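Local coordinates for protein myosin-I heavy chain (Dictyostelium discoideum, PDB 5EJR) that is an actin-based motor with ATPase activity that acts in the early steps of phagocytosis and adhesion, represented here by its C-terminal MyTH4-FERM tail domain, at residues K213-K225 against E234-S246. Numbering follows the deposited sequence.
Sequences KIRFIDQSTKLAK and EITDTVCRQYGIS. With EDO (1,2-ethanediol), chain C.
Phe-216 and Tyr-243 stack in an offset, face-to-face pair, centroids 4.2 Å apart and planes turned by 20°, and so join the hairpin of 213-225 to the C-terminal end of the helix in 234-246. Tyr-243 CD1 sits over the middle of the Phe-216 ring, while Val-239 O and Ile-245 CD1 lie at that ring's edge. With CG anti to the backbone N (chi1 -159°), the tyrosine swings across to the turn of the hairpin, where its OH donates to Asp-218 OD2 at 2.8 Å, meeting the carboxylate from above its plane. The other oxygen, Asp-218 OD1, takes both Ser-220 N, closing an Asx turn, and Ser-220 OG, which should restrict the rotation of the carboxylate.

With this stack, Val-239 makes up the dense part of the contact. Its CG1 methyl touches Ala-224 CB at 3.6 Å and Ile-214 CG1 at 3.8 Å, and also Lys-222 CB; farther along, Ile-214 CD1 crosses to Ile-235 CD1. The solvent side is looser and polar. Lys-222, bent at chi2 (-77°), lays its CD 3.8 Å from Gln-242 CB. Gln-242 NE2 donates a hydrogen bond to Leu-223 O at 3.0 Å, the oxygen in the glutamine amide plane but the donor above the carbonyl plane. A water bridges Gln-242 OE1 and Leu-223 N.

This is the first hairpin and helix of a ubiquitin-like FERM F1 lobe, the helix ending in a Schellman motif at Gly-244. Strand 290-296 pairs with the hairpin at Arg-215, and its Val-294 packs on Ile-214 and Val-239; strand 253-259 touches Ile-235 and Cys-240, and helix 317-332 packs on Tyr-243.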
ATOM      1  N   LYS A 213      10.323  -6.189   3.396  1.00 36.37           N
ATOM      2  CA  LYS A 213      10.979  -5.739   4.620  1.00 35.84           C
ATOM      3  C   LYS A 213       9.994  -4.882   5.429  1.00 34.83           C
ATOM      4  O   LYS A 213       9.449  -3.909   4.893  1.00 34.40           O
ATOM      5  CB  LYS A 213      12.213  -4.893   4.245  1.00 40.52           C
ATOM      6  CG  LYS A 213      13.497  -5.285   4.955  1.00 63.15           C
ATOM      7  CD  LYS A 213      14.522  -4.158   4.886  1.00 73.81           C
ATOM      8  CE  LYS A 213      15.828  -4.507   5.551  1.00 79.65           C
ATOM      9  NZ  LYS A 213      16.838  -3.432   5.354  1.00 85.85           N
ATOM     10  N   ILE A 214       9.722  -5.276   6.690  1.00 27.25           N
ATOM     11  CA  ILE A 214       8.821  -4.544   7.595  1.00 24.62           C
ATOM     12  C   ILE A 214       9.544  -4.158   8.890  1.00 26.71           C
ATOM     13  O   ILE A 214      10.068  -5.025   9.599  1.00 25.96           O
ATOM     14  CB  ILE A 214       7.467  -5.264   7.877  1.00 25.64           C
ATOM     15  CG1 ILE A 214       6.832  -5.902   6.597  1.00 24.89           C
ATOM     16  CG2 ILE A 214       6.481  -4.325   8.608  1.00 23.36           C
ATOM     17  CD1 ILE A 214       6.359  -4.960   5.503  1.00 29.98           C
ATOM     18  N   ARG A 215       9.539  -2.852   9.209  1.00 23.10           N
ATOM     19  CA  ARG A 215      10.192  -2.341  10.407  1.00 23.05           C
ATOM     20  C   ARG A 215       9.261  -2.335  11.605  1.00 26.23           C
ATOM     21  O   ARG A 215       8.031  -2.285  11.450  1.00 25.66           O
ATOM     22  CB  ARG A 215      10.757  -0.944  10.167  1.00 25.60           C
ATOM     23  CG  ARG A 215      11.737  -0.880   9.003  1.00 37.17           C
ATOM     24  CD  ARG A 215      12.624   0.333   9.102  1.00 43.36           C
ATOM     25  NE  ARG A 215      13.022   0.817   7.782  1.00 51.32           N
ATOM     26  CZ  ARG A 215      13.706   1.938   7.570  1.00 67.07           C
ATOM     27  NH1 ARG A 215      14.092   2.694   8.591  1.00 53.95           N
ATOM     28  NH2 ARG A 215      14.014   2.308   6.334  1.00 57.55           N
ATOM     29  N   PHE A 216       9.851  -2.394  12.806  1.00 22.26           N
ATOM     30  CA  PHE A 216       9.133  -2.296  14.072  1.00 21.66           C
ATOM     31  C   PHE A 216       9.647  -1.030  14.730  1.00 29.57           C
ATOM     32  O   PHE A 216      10.630  -0.463  14.267  1.00 30.05           O
ATOM     33  CB  PHE A 216       9.356  -3.533  14.960  1.00 22.15           C
ATOM     34  CG  PHE A 216       8.545  -4.724  14.513  1.00 22.57           C
ATOM     35  CD1 PHE A 216       8.964  -5.511  13.442  1.00 25.18           C
ATOM     36  CD2 PHE A 216       7.375  -5.079  15.178  1.00 21.71           C
ATOM     37  CE1 PHE A 216       8.189  -6.602  13.008  1.00 25.80           C
ATOM     38  CE2 PHE A 216       6.613  -6.178  14.753  1.00 23.84           C
ATOM     39  CZ  PHE A 216       7.017  -6.920  13.662  1.00 22.63           C
ATOM     40  N   ILE A 217       8.978  -0.578  15.789  1.00 29.16           N
ATOM     41  CA  ILE A 217       9.299   0.646  16.526  1.00 31.30           C
ATOM     42  C   ILE A 217      10.742   0.651  17.106  1.00 37.96           C
ATOM     43  O   ILE A 217      11.328   1.719  17.249  1.00 37.16           O
ATOM     44  CB  ILE A 217       8.198   0.901  17.613  1.00 34.51           C
ATOM     45  CG1 ILE A 217       8.263   2.335  18.207  1.00 35.29           C
ATOM     46  CG2 ILE A 217       8.205  -0.167  18.704  1.00 35.13           C
ATOM     47  CD1 ILE A 217       7.588   3.400  17.364  1.00 38.93           C
ATOM     48  N   ASP A 218      11.309  -0.531  17.405  1.00 37.95           N
ATOM     49  CA  ASP A 218      12.659  -0.635  17.971  1.00 39.17           C
ATOM     50  C   ASP A 218      13.748  -0.517  16.897  1.00 43.90           C
ATOM     51  O   ASP A 218      14.936  -0.578  17.219  1.00 44.75           O
ATOM     52  CB  ASP A 218      12.812  -1.913  18.836  1.00 40.77           C
ATOM     53  CG  ASP A 218      12.739  -3.262  18.120  1.00 48.66           C
ATOM     54  OD1 ASP A 218      12.412  -3.287  16.916  1.00 46.93           O
ATOM     55  OD2 ASP A 218      12.971  -4.293  18.780  1.00 56.35           O
ATOM     56  N   GLN A 219      13.324  -0.324  15.621  1.00 39.91           N
ATOM     57  CA  GLN A 219      14.145  -0.182  14.411  1.00 39.30           C
ATOM     58  C   GLN A 219      14.621  -1.546  13.877  1.00 39.85           C
ATOM     59  O   GLN A 219      15.311  -1.600  12.854  1.00 40.64           O
ATOM     60  CB  GLN A 219      15.303   0.828  14.584  1.00 41.31           C
ATOM     61  CG  GLN A 219      14.849   2.254  14.852  1.00 61.57           C
ATOM     62  CD  GLN A 219      16.001   3.119  15.301  1.00 92.67           C
ATOM     63  OE1 GLN A 219      16.249   3.289  16.501  1.00 90.87           O
ATOM     64  NE2 GLN A 219      16.743   3.676  14.349  1.00 85.66           N
ATOM     65  N   SER A 220      14.187  -2.647  14.524  1.00 32.18           N
ATOM     66  CA  SER A 220      14.479  -4.002  14.060  1.00 30.99           C
ATOM     67  C   SER A 220      13.545  -4.275  12.887  1.00 34.99           C
ATOM     68  O   SER A 220      12.560  -3.559  12.711  1.00 33.89           O
ATOM     69  CB  SER A 220      14.308  -5.030  15.181  1.00 32.34           C
ATOM     70  OG  SER A 220      12.965  -5.455  15.342  1.00 39.93           O
ATOM     71  N   THR A 221      13.856  -5.278  12.075  1.00 33.12           N
ATOM     72  CA  THR A 221      13.100  -5.589  10.860  1.00 33.38           C
ATOM     73  C   THR A 221      12.752  -7.068  10.805  1.00 35.96           C
ATOM     74  O   THR A 221      13.356  -7.871  11.522  1.00 37.41           O
ATOM     75  CB  THR A 221      13.939  -5.148   9.626  1.00 46.33           C
ATOM     76  OG1 THR A 221      14.535  -3.874   9.871  1.00 50.18           O
ATOM     77  CG2 THR A 221      13.128  -5.029   8.373  1.00 49.59           C
ATOM     78  N   LYS A 222      11.761  -7.419   9.968  1.00 28.65           N
ATOM     79  CA  LYS A 222      11.321  -8.781   9.673  1.00 27.06           C
ATOM     80  C   LYS A 222      11.017  -8.884   8.181  1.00 34.75           C
ATOM     81  O   LYS A 222      10.575  -7.911   7.558  1.00 33.59           O
ATOM     82  CB  LYS A 222      10.096  -9.219  10.515  1.00 27.08           C
ATOM     83  CG  LYS A 222      10.400  -9.529  11.985  1.00 33.56           C
ATOM     84  CD  LYS A 222      11.065 -10.888  12.185  1.00 29.09           C
ATOM     85  CE  LYS A 222      11.597 -11.076  13.582  1.00 34.14           C
ATOM     86  NZ  LYS A 222      12.144 -12.447  13.778  1.00 43.81           N
ATOM     87  N   LEU A 223      11.310 -10.043   7.600  1.00 34.02           N
ATOM     88  CA  LEU A 223      11.052 -10.272   6.195  1.00 35.59           C
ATOM     89  C   LEU A 223       9.777 -11.068   6.106  1.00 39.66           C
ATOM     90  O   LEU A 223       9.686 -12.149   6.688  1.00 41.90           O
ATOM     91  CB  LEU A 223      12.236 -10.991   5.508  1.00 36.62           C
ATOM     92  CG  LEU A 223      13.558 -10.210   5.444  1.00 41.80           C
ATOM     93  CD1 LEU A 223      14.679 -11.089   4.931  1.00 42.98           C
ATOM     94  CD2 LEU A 223      13.440  -8.969   4.582  1.00 44.28           C
ATOM     95  N   ALA A 224       8.761 -10.497   5.452  1.00 33.11           N
ATOM     96  CA  ALA A 224       7.465 -11.147   5.306  1.00 32.02           C
ATOM     97  C   ALA A 224       7.292 -11.734   3.918  1.00 32.47           C
ATOM     98  O   ALA A 224       7.589 -11.058   2.938  1.00 29.65           O
ATOM     99  CB  ALA A 224       6.359 -10.136   5.561  1.00 32.52           C
ATOM    100  N   LYS A 225       6.727 -12.942   3.827  1.00 32.18           N
ATOM    101  CA  LYS A 225       6.434 -13.594   2.536  1.00 34.07           C
ATOM    102  C   LYS A 225       5.323 -12.794   1.838  1.00 39.19           C
ATOM    103  O   LYS A 225       4.326 -12.424   2.473  1.00 38.07           O
ATOM    104  CB  LYS A 225       6.012 -15.055   2.732  1.00 37.26           C
ATOM    105  CG  LYS A 225       7.169 -15.986   3.086  1.00 55.71           C
ATOM    106  CD  LYS A 225       6.687 -17.305   3.716  1.00 68.94           C
ATOM    107  CE  LYS A 225       6.330 -18.379   2.709  1.00 83.54           C
ATOM    108  NZ  LYS A 225       5.718 -19.570   3.359  1.00 91.35           N
ATOM    109  N   GLU A 234      -2.814  -9.483   5.961  1.00 24.65           N
ATOM    110  CA  GLU A 234      -2.041 -10.734   5.937  1.00 23.92           C
ATOM    111  C   GLU A 234      -0.574 -10.522   6.280  1.00 25.83           C
ATOM    112  O   GLU A 234      -0.041 -11.315   7.051  1.00 25.23           O
ATOM    113  CB  GLU A 234      -2.192 -11.486   4.588  1.00 25.76           C
ATOM    114  CG  GLU A 234      -3.615 -11.972   4.328  1.00 35.27           C
ATOM    115  CD  GLU A 234      -3.955 -12.385   2.903  1.00 63.49           C
ATOM    116  OE1 GLU A 234      -3.307 -11.882   1.955  1.00 30.68           O
ATOM    117  OE2 GLU A 234      -4.906 -13.183   2.732  1.00 65.47           O
ATOM    118  N   ILE A 235       0.095  -9.484   5.720  1.00 23.21           N
ATOM    119  CA  ILE A 235       1.489  -9.225   6.082  1.00 23.45           C
ATOM    120  C   ILE A 235       1.620  -8.779   7.535  1.00 23.65           C
ATOM    121  O   ILE A 235       2.622  -9.121   8.153  1.00 22.38           O
ATOM    122  CB  ILE A 235       2.335  -8.314   5.173  1.00 29.32           C
ATOM    123  CG1 ILE A 235       1.655  -6.969   4.902  1.00 31.11           C
ATOM    124  CG2 ILE A 235       2.784  -9.008   3.883  1.00 32.48           C
ATOM    125  CD1 ILE A 235       2.647  -5.822   4.957  1.00 42.81           C
ATOM    126  N   THR A 236       0.643  -7.988   8.072  1.00 19.89           N
ATOM    127  CA  THR A 236       0.682  -7.570   9.480  1.00 19.50           C
ATOM    128  C   THR A 236       0.643  -8.839  10.341  1.00 22.66           C
ATOM    129  O   THR A 236       1.445  -8.971  11.258  1.00 22.69           O
ATOM    130  CB  THR A 236      -0.488  -6.616   9.845  1.00 27.72           C
ATOM    131  OG1 THR A 236      -0.472  -5.467   8.990  1.00 22.63           O
ATOM    132  CG2 THR A 236      -0.411  -6.142  11.286  1.00 25.38           C
ATOM    133  N   ASP A 237      -0.249  -9.782  10.006  1.00 20.58           N
ATOM    134  CA  ASP A 237      -0.394 -11.050  10.724  1.00 21.80           C
ATOM    135  C   ASP A 237       0.888 -11.883  10.748  1.00 27.44           C
ATOM    136  O   ASP A 237       1.291 -12.364  11.815  1.00 26.07           O
ATOM    137  CB  ASP A 237      -1.555 -11.853  10.142  1.00 24.05           C
ATOM    138  CG  ASP A 237      -2.909 -11.313  10.531  1.00 42.15           C
ATOM    139  OD1 ASP A 237      -2.969 -10.174  11.061  1.00 39.88           O
ATOM    140  OD2 ASP A 237      -3.916 -12.018  10.298  1.00 54.76           O
ATOM    141  N   THR A 238       1.556 -12.005   9.589  1.00 25.30           N
ATOM    142  CA  THR A 238       2.782 -12.792   9.471  1.00 25.45           C
ATOM    143  C   THR A 238       3.952 -12.142  10.212  1.00 25.86           C
ATOM    144  O   THR A 238       4.586 -12.824  11.013  1.00 24.73           O
ATOM    145  CB  THR A 238       3.118 -13.129   7.987  1.00 38.21           C
ATOM    146  OG1 THR A 238       3.591 -11.964   7.297  1.00 36.81           O
ATOM    147  CG2 THR A 238       1.937 -13.742   7.236  1.00 38.52           C
ATOM    148  N   VAL A 239       4.235 -10.838   9.988  1.00 22.30           N
ATOM    149  CA  VAL A 239       5.376 -10.222  10.696  1.00 22.24           C
ATOM    150  C   VAL A 239       5.181 -10.211  12.200  1.00 25.37           C
ATOM    151  O   VAL A 239       6.155 -10.318  12.930  1.00 26.23           O
ATOM    152  CB  VAL A 239       5.864  -8.841  10.219  1.00 26.04           C
ATOM    153  CG1 VAL A 239       6.645  -8.936   8.929  1.00 26.14           C
ATOM    154  CG2 VAL A 239       4.737  -7.800  10.165  1.00 25.64           C
ATOM    155  N   CYS A 240       3.933 -10.034  12.659  1.00 22.53           N
ATOM    156  CA  CYS A 240       3.630 -10.004  14.087  1.00 21.14           C
ATOM    157  C   CYS A 240       3.859 -11.362  14.728  1.00 24.13           C
ATOM    158  O   CYS A 240       4.416 -11.409  15.814  1.00 24.06           O
ATOM    159  CB  CYS A 240       2.236  -9.444  14.349  1.00 20.31           C
ATOM    160  SG  CYS A 240       2.138  -7.646  14.104  1.00 24.05           S
ATOM    161  N   ARG A 241       3.495 -12.462  14.020  1.00 23.75           N
ATOM    162  CA  ARG A 241       3.750 -13.845  14.443  1.00 25.51           C
ATOM    163  C   ARG A 241       5.265 -14.110  14.505  1.00 32.05           C
ATOM    164  O   ARG A 241       5.733 -14.700  15.476  1.00 32.16           O
ATOM    165  CB  ARG A 241       3.092 -14.849  13.497  1.00 26.87           C
ATOM    166  CG  ARG A 241       1.693 -15.255  13.905  1.00 40.71           C
ATOM    167  CD  ARG A 241       0.960 -15.989  12.792  1.00 51.41           C
ATOM    168  NE  ARG A 241      -0.479 -16.106  13.064  1.00 67.55           N
ATOM    169  CZ  ARG A 241      -1.372 -15.134  12.878  1.00 80.41           C
ATOM    170  NH1 ARG A 241      -0.990 -13.948  12.431  1.00 68.74           N
ATOM    171  NH2 ARG A 241      -2.651 -15.338  13.160  1.00 65.31           N
ATOM    172  N   GLN A 242       6.024 -13.636  13.496  1.00 29.46           N
ATOM    173  CA  GLN A 242       7.489 -13.754  13.448  1.00 29.74           C
ATOM    174  C   GLN A 242       8.146 -13.037  14.634  1.00 31.12           C
ATOM    175  O   GLN A 242       9.077 -13.559  15.241  1.00 29.67           O
ATOM    176  CB  GLN A 242       8.030 -13.161  12.141  1.00 31.35           C
ATOM    177  CG  GLN A 242       7.950 -14.116  10.966  1.00 40.97           C
ATOM    178  CD  GLN A 242       8.573 -13.511   9.739  1.00 54.43           C
ATOM    179  OE1 GLN A 242       9.803 -13.390   9.623  1.00 54.77           O
ATOM    180  NE2 GLN A 242       7.738 -13.107   8.802  1.00 33.61           N
ATOM    181  N   TYR A 243       7.659 -11.835  14.961  1.00 27.47           N
ATOM    182  CA  TYR A 243       8.174 -11.063  16.092  1.00 26.12           C
ATOM    183  C   TYR A 243       7.898 -11.732  17.443  1.00 30.25           C
ATOM    184  O   TYR A 243       8.640 -11.515  18.392  1.00 30.43           O
ATOM    185  CB  TYR A 243       7.600  -9.643  16.060  1.00 26.00           C
ATOM    186  CG  TYR A 243       8.432  -8.653  16.840  1.00 26.84           C
ATOM    187  CD1 TYR A 243       9.532  -8.030  16.261  1.00 28.20           C
ATOM    188  CD2 TYR A 243       8.111  -8.323  18.153  1.00 28.07           C
ATOM    189  CE1 TYR A 243      10.305  -7.121  16.974  1.00 28.77           C
ATOM    190  CE2 TYR A 243       8.894  -7.436  18.888  1.00 28.87           C
ATOM    191  CZ  TYR A 243       9.983  -6.824  18.288  1.00 32.10           C
ATOM    192  OH  TYR A 243      10.716  -5.888  18.972  1.00 33.54           O
ATOM    193  N   GLY A 244       6.850 -12.550  17.512  1.00 25.39           N
ATOM    194  CA  GLY A 244       6.482 -13.253  18.730  1.00 23.61           C
ATOM    195  C   GLY A 244       5.254 -12.697  19.434  1.00 25.59           C
ATOM    196  O   GLY A 244       5.010 -13.065  20.581  1.00 26.48           O
ATOM    197  N   ILE A 245       4.461 -11.808  18.768  1.00 19.35           N
ATOM    198  CA  ILE A 245       3.239 -11.249  19.361  1.00 16.86           C
ATOM    199  C   ILE A 245       2.241 -12.427  19.417  1.00 23.21           C
ATOM    200  O   ILE A 245       2.176 -13.191  18.452  1.00 22.35           O
ATOM    201  CB  ILE A 245       2.725 -10.056  18.496  1.00 18.16           C
ATOM    202  CG1 ILE A 245       3.727  -8.864  18.526  1.00 17.95           C
ATOM    203  CG2 ILE A 245       1.295  -9.616  18.895  1.00 14.58           C
ATOM    204  CD1 ILE A 245       3.613  -7.884  17.353  1.00 20.85           C
ATOM    205  N   SER A 246       1.528 -12.605  20.554  1.00 19.92           N
ATOM    206  CA  SER A 246       0.584 -13.693  20.715  1.00 21.57           C
ATOM    207  C   SER A 246      -0.585 -13.537  19.790  1.00 26.64           C
ATOM    208  O   SER A 246      -0.945 -12.418  19.419  1.00 22.92           O
ATOM    209  CB  SER A 246       0.106 -13.833  22.160  1.00 27.87           C
ATOM    210  OG  SER A 246      -0.995 -12.979  22.439  1.00 42.53           O
TER
HETATM  211  C1  EDO C2402       9.146  -1.218   3.114  1.00 40.17           C
HETATM  212  O1  EDO C2402       9.744  -1.267   4.414  1.00 36.18           O
HETATM  213  C2  EDO C2402      10.034  -1.864   2.020  1.00 44.84           C
HETATM  214  O2  EDO C2402       9.185  -2.584   1.120  1.00 47.93           O
HETATM  215  O   HOH W   1      12.328 -12.321   8.904  1.00 46.48           O